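Local coordinates for protein VP24 (White spot syndrome virus, PDB 5HLJ) that serves as a major envelope protein of White spot syndrome virus, probably anchored in the viral membrane by a transmembrane helix, at the interface of chains A and B. Numbering follows the deposited sequence. Chains: chain A/B, VP24.

Contact 1: the interface of chains A and B. Residues chain A 175-178; chain B 24, 37-39.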
ATOM      1  N   PHE A 175      -4.203  15.842   8.856  1.00 73.88           N
ATOM      2  CA  PHE A 175      -4.455  15.683  10.276  1.00 70.35           C
ATOM      3  C   PHE A 175      -4.032  16.917  11.077  1.00 69.28           C
ATOM      4  O   PHE A 175      -2.904  17.393  10.954  1.00 69.00           O
ATOM      5  CB  PHE A 175      -3.727  14.445  10.797  1.00 68.76           C
ATOM      6  CG  PHE A 175      -4.025  14.132  12.234  1.00 72.09           C
ATOM      7  CD1 PHE A 175      -5.311  13.762  12.626  1.00 65.42           C
ATOM      8  CD2 PHE A 175      -3.025  14.203  13.195  1.00 71.71           C
ATOM      9  CE1 PHE A 175      -5.596  13.472  13.952  1.00 66.20           C
ATOM     10  CE2 PHE A 175      -3.300  13.912  14.526  1.00 72.19           C
ATOM     11  CZ  PHE A 175      -4.589  13.537  14.902  1.00 69.73           C
ATOM     12  N   LYS A 176      -4.942  17.440  11.889  1.00 69.93           N
ATOM     13  CA  LYS A 176      -4.598  18.548  12.777  1.00 72.91           C
ATOM     14  C   LYS A 176      -4.476  18.070  14.243  1.00 76.34           C
ATOM     15  O   LYS A 176      -5.470  17.737  14.900  1.00 77.51           O
ATOM     16  CB  LYS A 176      -5.627  19.683  12.638  1.00 73.95           C
ATOM     17  CG  LYS A 176      -5.562  20.703  13.777  1.00 92.36           C
ATOM     18  CD  LYS A 176      -6.217  22.045  13.439  1.00104.11           C
ATOM     19  CE  LYS A 176      -6.065  23.038  14.603  1.00104.00           C
ATOM     20  NZ  LYS A 176      -4.906  23.976  14.391  1.00110.05           N
ATOM     21  N   VAL A 177      -3.244  18.019  14.734  1.00 75.14           N
ATOM     22  CA  VAL A 177      -2.969  17.589  16.100  1.00 76.62           C
ATOM     23  C   VAL A 177      -3.691  18.428  17.160  1.00 81.51           C
ATOM     24  O   VAL A 177      -3.629  19.652  17.137  1.00 88.34           O
ATOM     25  CB  VAL A 177      -1.463  17.633  16.385  1.00 77.56           C
ATOM     26  CG1 VAL A 177      -1.194  17.324  17.839  1.00 83.15           C
ATOM     27  CG2 VAL A 177      -0.743  16.641  15.498  1.00 82.64           C
ATOM     28  N   GLY A 178      -4.372  17.760  18.089  1.00 84.08           N
ATOM     29  CA  GLY A 178      -5.082  18.428  19.169  1.00 87.64           C
ATOM     30  C   GLY A 178      -4.214  18.778  20.371  1.00 91.11           C
ATOM     31  O   GLY A 178      -2.987  18.716  20.307  1.00 90.26           O
TER
ATOM     32  N   THR B  24      -1.408   9.879  12.902  1.00 66.95           N
ATOM     33  CA  THR B  24      -0.136   9.688  13.577  1.00 71.33           C
ATOM     34  C   THR B  24      -0.292   8.748  14.769  1.00 67.15           C
ATOM     35  O   THR B  24      -1.288   8.815  15.477  1.00 68.62           O
ATOM     36  CB  THR B  24       0.441  11.048  14.015  1.00 71.85           C
ATOM     37  OG1 THR B  24       0.705  11.828  12.845  1.00 79.54           O
ATOM     38  CG2 THR B  24       1.728  10.872  14.755  1.00 74.30           C
ATOM     39  N   VAL B  37      -2.206   9.704  18.268  1.00 70.30           N
ATOM     40  CA  VAL B  37      -2.090  11.105  18.650  1.00 61.78           C
ATOM     41  C   VAL B  37      -3.474  11.712  18.467  1.00 65.29           C
ATOM     42  O   VAL B  37      -4.093  11.552  17.412  1.00 67.84           O
ATOM     43  CB  VAL B  37      -1.050  11.858  17.796  1.00 70.51           C
ATOM     44  CG1 VAL B  37      -1.134  13.359  18.049  1.00 68.11           C
ATOM     45  CG2 VAL B  37       0.350  11.326  18.069  1.00 65.49           C
ATOM     46  N   ASN B  38      -3.996  12.379  19.488  1.00 67.09           N
ATOM     47  CA  ASN B  38      -5.359  12.913  19.388  1.00 65.54           C
ATOM     48  C   ASN B  38      -5.386  14.125  18.467  1.00 72.44           C
ATOM     49  O   ASN B  38      -4.361  14.789  18.282  1.00 73.13           O
ATOM     50  CB  ASN B  38      -5.911  13.268  20.769  1.00 66.90           C
ATOM     51  CG  ASN B  38      -5.071  14.303  21.477  1.00 78.88           C
ATOM     52  OD1 ASN B  38      -3.971  14.006  21.950  1.00 82.76           O
ATOM     53  ND2 ASN B  38      -5.585  15.527  21.562  1.00 81.77           N
ATOM     54  N   GLY B  39      -6.546  14.397  17.878  1.00 68.26           N
ATOM     55  CA  GLY B  39      -6.670  15.470  16.911  1.00 65.64           C
ATOM     56  C   GLY B  39      -7.839  15.181  16.000  1.00 71.31           C
ATOM     57  O   GLY B  39      -8.655  14.304  16.297  1.00 70.07           O
TER
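A:Phe175 points its ring end-on into the backbone of B:Val37 to B:Gly39, at a place where the C-terminal tail of one VP24 copy pairs with a short strand of the next. The ring reaches chain B because CG stands anti to the backbone N (chi1 -175°). CB is the stem and CG opens the ring; neither comes close to chain B, and contact begins with the ring atoms beyond CG. CD2 of A:Phe175 faces the hydroxyl OG1 of B:Thr24 loosely, at 4.4 Å. Further out, CE1 of A:Phe175 lies 3.5 Å from the carbonyl carbon C of B:Gly39, while CE2 turns towards B:Val37. The tip, CZ of A:Phe175, approaches the carbonyl O of B:Val37 at 3.2 Å and also rests 3.5 Å from CA of B:Gly39. A flat aromatic group suits this position, since its rim can meet both apolar carbon and the carbonyl oxygen.

Glycine suits the other side: without a side chain, B:Gly39 lets the ring tip come down on its CA. Its phi of 155° is also one that residues bearing a CB rarely adopt. A:Val177 and B:Gly39 form an antiparallel bridge, so the strand 176-177 of chain A lies antiparallel alongside the strand 39-42 of chain B. Beside this bridge the branched valines touch, A:Val177 CG1 lying 4.0 Å from B:Val37 CG1, each methyl being the one anti to its own backbone N. A:Lys176 takes part through its backbone, its carbonyl O lying 3.3 Å from CA of B:Gly39.

The backbone N of A:Gly178 donates a nearly straight hydrogen bond of 3.0 Å to the carbonyl O of B:Asn38. B:Asn38 holds its CG between its own backbone N and carbonyl carbon (chi1 60°), and this turns the amide over the tail. There, ND2 of B:Asn38 ends 3.7 Å from the carbonyl carbon C of A:Gly178.

Contact 2: the interface of chains A and B. Residues chain A 127, 129, 150, 152; chain B 114, 124-127.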
ATOM      1  N   LYS A 127      15.985  -6.073   1.318  1.00 64.44           N
ATOM      2  CA  LYS A 127      14.884  -5.554   2.143  1.00 61.87           C
ATOM      3  C   LYS A 127      15.111  -4.087   2.495  1.00 68.22           C
ATOM      4  O   LYS A 127      16.253  -3.630   2.551  1.00 68.36           O
ATOM      5  CB  LYS A 127      14.703  -6.372   3.422  1.00 59.31           C
ATOM      6  CG  LYS A 127      14.136  -7.767   3.194  1.00 62.07           C
ATOM      7  CD  LYS A 127      13.850  -8.464   4.522  1.00 67.64           C
ATOM      8  CE  LYS A 127      15.131  -8.919   5.248  1.00 69.05           C
ATOM      9  NZ  LYS A 127      15.776 -10.081   4.553  1.00 71.28           N
ATOM     10  N   VAL A 129      13.224  -0.276   4.533  1.00 69.57           N
ATOM     11  CA  VAL A 129      12.168   0.447   5.216  1.00 66.78           C
ATOM     12  C   VAL A 129      11.930   1.742   4.437  1.00 68.10           C
ATOM     13  O   VAL A 129      12.865   2.476   4.109  1.00 65.32           O
ATOM     14  CB  VAL A 129      12.523   0.740   6.690  1.00 65.90           C
ATOM     15  CG1 VAL A 129      11.438   1.559   7.368  1.00 62.12           C
ATOM     16  CG2 VAL A 129      12.727  -0.551   7.432  1.00 65.11           C
ATOM     17  N   THR A 150      15.715   2.914   3.233  1.00 63.19           N
ATOM     18  CA  THR A 150      16.938   2.412   3.814  1.00 66.10           C
ATOM     19  C   THR A 150      17.012   0.909   3.597  1.00 64.86           C
ATOM     20  O   THR A 150      16.217   0.144   4.149  1.00 67.82           O
ATOM     21  CB  THR A 150      17.029   2.770   5.313  1.00 69.15           C
ATOM     22  OG1 THR A 150      17.258   4.175   5.437  1.00 66.73           O
ATOM     23  CG2 THR A 150      18.186   2.025   6.000  1.00 63.15           C
ATOM     24  N   ASP A 152      18.954  -3.006   3.362  1.00 69.92           N
ATOM     25  CA  ASP A 152      19.883  -3.891   4.074  1.00 70.40           C
ATOM     26  C   ASP A 152      21.264  -3.855   3.421  1.00 74.92           C
ATOM     27  O   ASP A 152      22.287  -3.746   4.110  1.00 77.59           O
ATOM     28  CB  ASP A 152      19.363  -5.335   4.089  1.00 65.04           C
ATOM     29  CG  ASP A 152      18.327  -5.580   5.172  1.00 69.82           C
ATOM     30  OD1 ASP A 152      17.951  -4.624   5.881  1.00 72.21           O
ATOM     31  OD2 ASP A 152      17.866  -6.732   5.308  1.00 72.82           O
TER
ATOM     32  N   PRO B 114       7.651   4.888   9.403  1.00 62.17           N
ATOM     33  CA  PRO B 114       8.215   5.568  10.579  1.00 64.65           C
ATOM     34  C   PRO B 114       8.120   7.071  10.384  1.00 63.37           C
ATOM     35  O   PRO B 114       8.171   7.514   9.232  1.00 65.57           O
ATOM     36  CB  PRO B 114       9.673   5.105  10.603  1.00 59.48           C
ATOM     37  CG  PRO B 114       9.976   4.738   9.155  1.00 58.71           C
ATOM     38  CD  PRO B 114       8.677   4.162   8.632  1.00 64.64           C
ATOM     39  N   SER B 124      13.577   5.718  11.800  1.00 60.62           N
ATOM     40  CA  SER B 124      13.926   4.380  12.227  1.00 60.50           C
ATOM     41  C   SER B 124      13.810   3.343  11.109  1.00 66.33           C
ATOM     42  O   SER B 124      12.757   3.191  10.503  1.00 68.91           O
ATOM     43  CB  SER B 124      13.047   3.954  13.388  1.00 63.60           C
ATOM     44  OG  SER B 124      13.169   2.563  13.560  1.00 68.94           O
ATOM     45  N   ALA B 125      14.894   2.613  10.865  1.00 69.03           N
ATOM     46  CA  ALA B 125      14.924   1.544   9.867  1.00 65.98           C
ATOM     47  C   ALA B 125      14.685   0.208  10.530  1.00 66.52           C
ATOM     48  O   ALA B 125      15.126  -0.828  10.040  1.00 63.32           O
ATOM     49  CB  ALA B 125      16.268   1.524   9.120  1.00 64.30           C
ATOM     50  N   ASN B 126      14.024   0.248  11.676  1.00 68.43           N
ATOM     51  CA  ASN B 126      13.569  -0.958  12.357  1.00 63.30           C
ATOM     52  C   ASN B 126      12.557  -1.699  11.471  1.00 67.17           C
ATOM     53  O   ASN B 126      11.429  -1.225  11.303  1.00 64.83           O
ATOM     54  CB  ASN B 126      12.954  -0.553  13.699  1.00 61.30           C
ATOM     55  CG  ASN B 126      12.676  -1.729  14.605  1.00 66.76           C
ATOM     56  OD1 ASN B 126      12.999  -2.882  14.295  1.00 63.87           O
ATOM     57  ND2 ASN B 126      12.075  -1.435  15.750  1.00 65.78           N
ATOM     58  N   LYS B 127      12.954  -2.829  10.878  1.00 64.44           N
ATOM     59  CA  LYS B 127      12.071  -3.537   9.938  1.00 61.87           C
ATOM     60  C   LYS B 127      10.929  -4.227  10.676  1.00 68.22           C
ATOM     61  O   LYS B 127      11.068  -4.581  11.848  1.00 68.36           O
ATOM     62  CB  LYS B 127      12.840  -4.559   9.101  1.00 59.31           C
ATOM     63  CG  LYS B 127      13.774  -3.943   8.068  1.00 62.07           C
ATOM     64  CD  LYS B 127      14.393  -5.019   7.181  1.00 67.64           C
ATOM     65  CE  LYS B 127      15.470  -5.849   7.907  1.00 69.05           C
ATOM     66  NZ  LYS B 127      16.717  -5.050   8.142  1.00 71.28           N
TER
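A:Val129 is the apolar centre of this contact, pressing its two methyls against the loop 124-127 of chain B. CG2, which lies beside its own backbone N, packs 3.6 Å from CG of B:Lys127, and it also touches the carbonyl O of B:Ala125. CG1, anti to the backbone N (chi1 177°), points the other way, to the ring of B:Pro114, where it comes within 3.9 Å of CG. A branched residue suits the spot because its methyls spread over two separate parts of the partner. Next to it, CG2 of A:Thr150 meets the methyl CB of B:Ala125 at 3.7 Å; alanine is small enough to let the loop come close to the strands of chain A. The loop is braced from within by B:Ser124, whose hydroxyl OG accepts a hydrogen bond of 3.1 Å from the backbone N of B:Asn126.

B:Lys127 carries the contact from apolar to polar. Its CG covers the valine, its CD passes 4.0 Å from CB of A:Lys127, and bends at chi3 and chi4 bring the ammonium round to A:Asp152. The two side chains meet tip to tip: NZ donates to the carboxylate OD1 over 2.6 Å in a hydrogen-bonded salt bridge. OD1 is approached on its syn side, with the donor 16° out of the carboxylate plane. Lysine suits this place because its methylene stem can lie on apolar carbon while its ammonium end pairs with the carboxylate at the rim. The A:Lys127 and B:Lys127 side chains cross at about a right angle, and their NZ atoms stay 6.3 Å apart; the nearby carboxylate may ease the repulsion between them.

In the fold, A:Val129 and A:Thr150 come from the strands 128-131 and 141-151 of chain A, whereas chain B offers the end of its strand 105-114 and the loop that leads into its own strand 128-131.

Contact 1 and contact 2 lie about 25 Å apart, measured between the centres of their C-alpha atoms, and share no residues. Both join the same two copies. In contact 1 chain A gives its C-terminal tail, reaching over to chain B; in contact 2 the bodies of the two molecules meet through strands and a loop. The interface is not an exact two-fold, so the two copies contribute different surfaces to it. The deposited assembly holds three copies, and a tail laid on a neighbour in this way could link one molecule to the next, although the structure alone does not show that this occurs in the viral envelope.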